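PDB 1BF6: phosphotriesterase homology protein from Escherichia coli, which hydrolyses phosphorylated glyceryl acetates, which must carry the phosphate group, and also aromatic acetates and propionates, using two zinc ions per subunit. Local coordinates for residues M241-R245 against R246-K250; N23-D26 against C27-D30; D30-A33 against F34-E38. All coordinates share one frame; numbering follows the deposited sequence.

Contact 1. Residues M241-R245 against R246-K250; sequences MDITR and RSHLK. With ZN (zinc ion), chain C; SO4 (sulfate ion), chain F.
H248 N donates to R245 O over 3.0 Å and closes a short 3-10 turn, 246-248, in the loop that follows strand 237-239 of the TIM barrel. The same histidine reaches back with its ring: T244 N points at H248 ND1, 3.2 Å away, along an almost straight N-H line (172°), and lies in the ring plane. CG of H248 is anti to its own carbonyl carbon (chi1 -67°), which turns the imidazole back toward T244 and R245. There one ring face takes the CB of R245, a CH-pi contact with CB 3.8 Å from the ring centroid, while the CD1 of I243 rests against H248 CB at 3.8 Å. With an alanine in place of H248, T244 N would probably be left without this acceptor, and the R245 chain would lose the ring it lies on and be freer to turn.

The turn follows directly on a zinc ligand: D242, two residues ahead of T244, binds the ion through OD1 at 2.4 Å, alongside H11, H13 and E124. R245 NH1 makes a salt bridge with D26 OD2. A sulfate, also bonded by K212 and Y215, lies against T244 and R245, with O3 at the edge of the H248 ring, near its plane; it may mark where a substrate phosphate could lie. R245 NE makes only a weak bond to it, but T244 OG1 donates to sulfate O2 at 2.7 Å.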
# COMPACT_ATOMS: atom_id res chain seq x y z
N MET A 241 -1.01 -6.13 -5.39
CA MET A 241 -0.35 -7.43 -5.21
C MET A 241 0.58 -7.47 -3.98
O MET A 241 0.89 -8.54 -3.44
CB MET A 241 0.52 -7.74 -6.44
CG MET A 241 -0.20 -7.70 -7.79
SD MET A 241 -1.42 -8.97 -7.88
CE MET A 241 -0.38 -10.42 -7.90
N ASP A 242 1.04 -6.29 -3.56
CA ASP A 242 1.98 -6.17 -2.44
C ASP A 242 3.22 -7.05 -2.69
O ASP A 242 3.56 -7.90 -1.84
CB ASP A 242 1.33 -6.53 -1.10
CG ASP A 242 2.24 -6.23 0.09
OD1 ASP A 242 3.19 -5.44 -0.07
OD2 ASP A 242 1.99 -6.80 1.16
N ILE A 243 3.84 -6.90 -3.86
CA ILE A 243 5.06 -7.65 -4.22
C ILE A 243 6.15 -7.23 -3.21
O ILE A 243 6.34 -6.03 -2.97
CB ILE A 243 5.53 -7.35 -5.66
CG1 ILE A 243 4.49 -7.85 -6.68
CG2 ILE A 243 6.89 -7.96 -5.93
CD1 ILE A 243 4.18 -9.33 -6.58
N THR A 244 6.83 -8.21 -2.64
CA THR A 244 7.86 -7.97 -1.63
C THR A 244 9.14 -8.81 -1.78
O THR A 244 10.15 -8.50 -1.16
CB THR A 244 7.32 -8.26 -0.20
OG1 THR A 244 6.89 -9.62 -0.12
CG2 THR A 244 6.13 -7.36 0.15
N ARG A 245 9.09 -9.86 -2.60
CA ARG A 245 10.23 -10.77 -2.77
C ARG A 245 10.71 -10.96 -4.19
O ARG A 245 9.94 -10.81 -5.14
CB ARG A 245 9.86 -12.14 -2.22
CG ARG A 245 9.55 -12.15 -0.75
CD ARG A 245 8.97 -13.49 -0.36
NE ARG A 245 8.87 -13.64 1.08
CZ ARG A 245 9.51 -14.58 1.77
NH1 ARG A 245 10.31 -15.44 1.14
NH2 ARG A 245 9.32 -14.70 3.08
N ARG A 246 11.98 -11.30 -4.34
CA ARG A 246 12.57 -11.56 -5.66
C ARG A 246 11.82 -12.74 -6.31
O ARG A 246 11.57 -12.73 -7.52
CB ARG A 246 14.06 -11.91 -5.53
CG ARG A 246 14.93 -10.78 -5.01
CD ARG A 246 16.37 -11.26 -4.81
NE ARG A 246 17.32 -10.16 -4.66
CZ ARG A 246 18.63 -10.27 -4.85
NH1 ARG A 246 19.16 -11.44 -5.19
NH2 ARG A 246 19.42 -9.21 -4.71
N SER A 247 11.42 -13.71 -5.49
CA SER A 247 10.72 -14.89 -5.98
C SER A 247 9.32 -14.59 -6.53
O SER A 247 8.68 -15.45 -7.14
CB SER A 247 10.67 -16.00 -4.92
OG SER A 247 9.96 -15.61 -3.75
N HIS A 248 8.85 -13.36 -6.30
CA HIS A 248 7.54 -12.93 -6.81
C HIS A 248 7.68 -12.44 -8.27
O HIS A 248 6.69 -12.38 -9.01
CB HIS A 248 6.96 -11.79 -5.95
CG HIS A 248 6.58 -12.19 -4.56
ND1 HIS A 248 6.51 -11.29 -3.52
CD2 HIS A 248 6.22 -13.39 -4.04
CE1 HIS A 248 6.10 -11.91 -2.42
NE2 HIS A 248 5.92 -13.19 -2.72
N LEU A 249 8.89 -12.05 -8.66
CA LEU A 249 9.17 -11.55 -10.00
C LEU A 249 9.12 -12.68 -11.04
O LEU A 249 9.50 -13.81 -10.76
CB LEU A 249 10.55 -10.88 -10.02
CG LEU A 249 10.78 -9.76 -8.99
CD1 LEU A 249 12.14 -9.12 -9.23
CD2 LEU A 249 9.67 -8.71 -9.06
N LYS A 250 8.61 -12.36 -12.23
CA LYS A 250 8.49 -13.36 -13.30
C LYS A 250 9.84 -13.96 -13.71
O LYS A 250 9.93 -15.16 -13.94
CB LYS A 250 7.74 -12.77 -14.51
CG LYS A 250 6.29 -12.39 -14.20
CD LYS A 250 5.41 -12.22 -15.43
CE LYS A 250 5.82 -11.03 -16.28
NZ LYS A 250 5.49 -9.74 -15.61
ZN ZN C . 3.72 -3.91 1.73
S SO4 F . 5.35 -12.02 2.29
O1 SO4 F . 5.91 -13.25 2.82
O2 SO4 F . 6.44 -10.95 2.24
O3 SO4 F . 4.81 -12.17 0.84
O4 SO4 F . 4.17 -11.58 3.16

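Contact 2. Residues N23-D26 against C27-D30; sequences NNVD and CRLD
V25 and R28 meet twice, once through the backbone and once through their side chains. R28 N donates to V25 O at 3.0 Å, and one residue earlier C27 N donates to N24 O, also at 3.0 Å. Both bonds span i to i+3, as in a 3-10 turn. CG2 of V25 comes up against the guanidinium of R28, 3.5 Å from NH2, the two side chains crossing at a slant. V25 reaches that position because CG2 lies anti to the backbone N, with CG1 wedged between N and the carbonyl carbon (chi1 65°). The sulfur of C27 makes a loose contact with N24, SG lying 4.2 Å from its CB.

The next shell fixes the arginine. Its chain runs out from the backbone and then bends at chi3 (63°), bringing the head round to D30 further along. R28 NH1 bonds to the syn side of D30 OD2 at 3.0 Å, close to the guanidinium plane, and the pair is a salt bridge. The group that packs on V25 is therefore held by a charged partner as well, which probably limits how far it can swing.

The carboxylate of D26 faces the later loop, where OD2 accepts from S247 OG and makes a salt bridge with R245. C27 is tied by backbone bonding to L18, and R28 and L29 continue as a strand packed on D17 and I16. Together these residues make a 3-10 turn leading from helix 19-22 into strand 28-29, which pairs antiparallel with strand 16-17 in the excursion between barrel strand 7-12 and helix 32-44.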
# COMPACT_ATOMS: atom_id res chain seq x y z
N ASN A 23 17.47 -12.53 7.27
CA ASN A 23 18.65 -13.29 6.85
C ASN A 23 18.27 -14.06 5.57
O ASN A 23 18.69 -15.20 5.36
CB ASN A 23 19.11 -14.26 7.94
CG ASN A 23 19.94 -13.59 9.00
OD1 ASN A 23 20.37 -12.45 8.84
ND2 ASN A 23 20.20 -14.31 10.09
N ASN A 24 17.52 -13.40 4.70
CA ASN A 24 17.04 -14.00 3.47
C ASN A 24 17.13 -12.98 2.34
O ASN A 24 16.40 -11.99 2.32
CB ASN A 24 15.58 -14.43 3.69
CG ASN A 24 15.00 -15.26 2.55
OD1 ASN A 24 13.89 -15.75 2.67
ND2 ASN A 24 15.75 -15.43 1.46
N VAL A 25 18.04 -13.24 1.40
CA VAL A 25 18.25 -12.37 0.25
C VAL A 25 16.98 -12.23 -0.64
O VAL A 25 16.88 -11.30 -1.45
CB VAL A 25 19.48 -12.84 -0.59
CG1 VAL A 25 19.21 -14.21 -1.21
CG2 VAL A 25 19.84 -11.80 -1.65
N ASP A 26 16.02 -13.14 -0.47
CA ASP A 26 14.78 -13.10 -1.24
C ASP A 26 14.01 -11.82 -0.85
O ASP A 26 13.33 -11.21 -1.68
CB ASP A 26 13.91 -14.34 -0.93
CG ASP A 26 12.80 -14.55 -1.95
OD1 ASP A 26 13.00 -14.19 -3.12
OD2 ASP A 26 11.73 -15.09 -1.58
N CYS A 27 14.16 -11.44 0.42
CA CYS A 27 13.53 -10.25 0.98
C CYS A 27 14.22 -8.93 0.58
O CYS A 27 13.82 -7.85 1.04
CB CYS A 27 13.44 -10.38 2.50
SG CYS A 27 12.43 -11.77 2.99
N ARG A 28 15.28 -9.03 -0.23
CA ARG A 28 15.98 -7.87 -0.73
C ARG A 28 15.52 -7.66 -2.18
O ARG A 28 16.20 -8.08 -3.14
CB ARG A 28 17.51 -8.06 -0.67
CG ARG A 28 18.30 -6.88 -1.24
CD ARG A 28 19.69 -6.74 -0.60
NE ARG A 28 20.58 -7.89 -0.84
CZ ARG A 28 21.29 -8.09 -1.95
NH1 ARG A 28 21.22 -7.22 -2.96
NH2 ARG A 28 22.09 -9.14 -2.04
N LEU A 29 14.35 -7.04 -2.34
CA LEU A 29 13.79 -6.78 -3.67
C LEU A 29 14.46 -5.52 -4.23
O LEU A 29 14.00 -4.40 -3.98
CB LEU A 29 12.27 -6.61 -3.58
CG LEU A 29 11.52 -6.40 -4.89
CD1 LEU A 29 11.58 -7.67 -5.74
CD2 LEU A 29 10.08 -6.04 -4.58
N ASP A 30 15.53 -5.72 -4.99
CA ASP A 30 16.29 -4.61 -5.57
C ASP A 30 16.89 -4.92 -6.94
O ASP A 30 17.88 -4.31 -7.34
CB ASP A 30 17.42 -4.21 -4.61
CG ASP A 30 18.51 -5.29 -4.48
OD1 ASP A 30 18.29 -6.47 -4.86
OD2 ASP A 30 19.61 -4.96 -3.98

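Contact 3. Residues D30-A33 against F34-E38; sequences DQYA and FICQE
Helix 32-44 starts here with Q31 at its N-cap position, and three successive i to i+4 bonds, I35 N to Q31 O, C36 N to Y32 O and Q37 N to A33 O, set up its first turns, the first two at 2.9 Å.

On one flank the sulfur of C36 rides over a face of the Y32 ring. SG is 3.6 Å from the ring centroid and 22° off its normal, displaced toward the hydroxyl end, where the nearest ring atom is CZ at 3.4 Å. CG of Y32 is anti to the backbone N (chi1 -171°), which stands the ring up alongside the next turn and within reach of that sulfur. Beyond this pair lies helix 62-72: F64 meets the tyrosine ring edge-to-face, V68 and E71 pack on it, and the hydroxyl makes a weak bond to D67 O. I35 also packs on V68, as well as on L249 and Y257 of the later loop.

On another flank Q31 crosses F34. Its amide is turned 77° from the phenyl plane, and OE1 comes to the ring's edge, 3.6 Å from CD2 of F34. The same OE1 accepts from N252 ND2, which probably helps to fix the rotation of the amide. Q37 lies against the backbone of A33, its CG 3.3 Å from A33 O and its NE2 3.9 Å from A33 CB.

Each aromatic ring is thus met in a different way. A polarisable sulfur suits the pi face of Y32, whereas the side-chain OE1 of Q31 near the C-H rim of F34 is probably mildly favourable, since that rim carries slight positive charge.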
# COMPACT_ATOMS: atom_id res chain seq x y z
N ASP A 30 15.53 -5.72 -4.99
CA ASP A 30 16.29 -4.61 -5.57
C ASP A 30 16.89 -4.92 -6.94
O ASP A 30 17.88 -4.31 -7.34
CB ASP A 30 17.42 -4.21 -4.61
CG ASP A 30 18.51 -5.29 -4.48
OD1 ASP A 30 18.29 -6.47 -4.86
OD2 ASP A 30 19.61 -4.96 -3.98
N GLN A 31 16.29 -5.86 -7.67
CA GLN A 31 16.79 -6.24 -8.98
C GLN A 31 16.25 -5.30 -10.04
O GLN A 31 15.18 -5.51 -10.61
CB GLN A 31 16.46 -7.70 -9.26
CG GLN A 31 17.01 -8.63 -8.18
CD GLN A 31 16.80 -10.09 -8.48
OE1 GLN A 31 15.69 -10.60 -8.39
NE2 GLN A 31 17.89 -10.79 -8.81
N TYR A 32 17.02 -4.26 -10.29
CA TYR A 32 16.68 -3.20 -11.21
C TYR A 32 16.12 -3.58 -12.58
O TYR A 32 15.01 -3.15 -12.93
CB TYR A 32 17.86 -2.26 -11.39
CG TYR A 32 17.51 -1.01 -12.16
CD1 TYR A 32 16.60 -0.08 -11.64
CD2 TYR A 32 18.08 -0.76 -13.40
CE1 TYR A 32 16.27 1.07 -12.35
CE2 TYR A 32 17.77 0.38 -14.12
CZ TYR A 32 16.86 1.29 -13.59
OH TYR A 32 16.57 2.44 -14.29
N ALA A 33 16.90 -4.31 -13.38
CA ALA A 33 16.46 -4.70 -14.72
C ALA A 33 15.11 -5.42 -14.68
O ALA A 33 14.19 -5.06 -15.42
CB ALA A 33 17.52 -5.57 -15.39
N PHE A 34 14.98 -6.39 -13.78
CA PHE A 34 13.73 -7.14 -13.64
C PHE A 34 12.56 -6.25 -13.25
O PHE A 34 11.46 -6.40 -13.78
CB PHE A 34 13.87 -8.24 -12.59
CG PHE A 34 14.85 -9.32 -12.95
CD1 PHE A 34 15.33 -9.44 -14.24
CD2 PHE A 34 15.26 -10.23 -11.99
CE1 PHE A 34 16.21 -10.45 -14.57
CE2 PHE A 34 16.15 -11.24 -12.31
CZ PHE A 34 16.62 -11.35 -13.60
N ILE A 35 12.78 -5.34 -12.30
CA ILE A 35 11.72 -4.45 -11.85
C ILE A 35 11.29 -3.50 -12.97
O ILE A 35 10.10 -3.28 -13.16
CB ILE A 35 12.07 -3.72 -10.50
CG1 ILE A 35 11.38 -4.51 -9.35
CG2 ILE A 35 11.54 -2.28 -10.50
CD1 ILE A 35 10.15 -5.37 -9.73
N CYS A 36 12.25 -3.00 -13.74
CA CYS A 36 11.94 -2.14 -14.89
C CYS A 36 11.11 -2.91 -15.93
O CYS A 36 10.17 -2.36 -16.51
CB CYS A 36 13.22 -1.62 -15.55
SG CYS A 36 14.04 -0.28 -14.66
N GLN A 37 11.46 -4.17 -16.17
CA GLN A 37 10.72 -4.99 -17.14
C GLN A 37 9.28 -5.19 -16.67
O GLN A 37 8.34 -5.12 -17.47
CB GLN A 37 11.42 -6.34 -17.35
CG GLN A 37 12.73 -6.24 -18.14
CD GLN A 37 13.72 -7.39 -17.85
OE1 GLN A 37 13.33 -8.51 -17.48
NE2 GLN A 37 15.01 -7.10 -18.01
N GLU A 38 9.10 -5.40 -15.36
CA GLU A 38 7.78 -5.58 -14.78
C GLU A 38 6.94 -4.31 -14.92
O GLU A 38 5.72 -4.38 -15.09
CB GLU A 38 7.89 -5.96 -13.30
CG GLU A 38 8.59 -7.30 -13.04
CD GLU A 38 7.64 -8.49 -13.02
OE1 GLU A 38 6.40 -8.32 -13.12
OE2 GLU A 38 8.13 -9.63 -12.86

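Along the chain contact 2 comes first, contact 3 begins at the shared residue D30, and contact 1 follows some two hundred residues later. In space they are neighbours. The centres of contacts 1 and 2 lie about 10 Å apart, those of contacts 1 and 3 about 11 Å, and those of contacts 2 and 3 about 14 Å. Strand 28-29 runs on into helix 32-44, and the loop after strand 237-239 lies against both. R246 is one tie, with NE bonded to R28 O and NH2 bridged to D30; K250 pairs with E38, and L249 packs on I35. The loop after barrel strand 237-239, which bears zinc ligand D242, is thus fastened to the segment that follows strand 7-12.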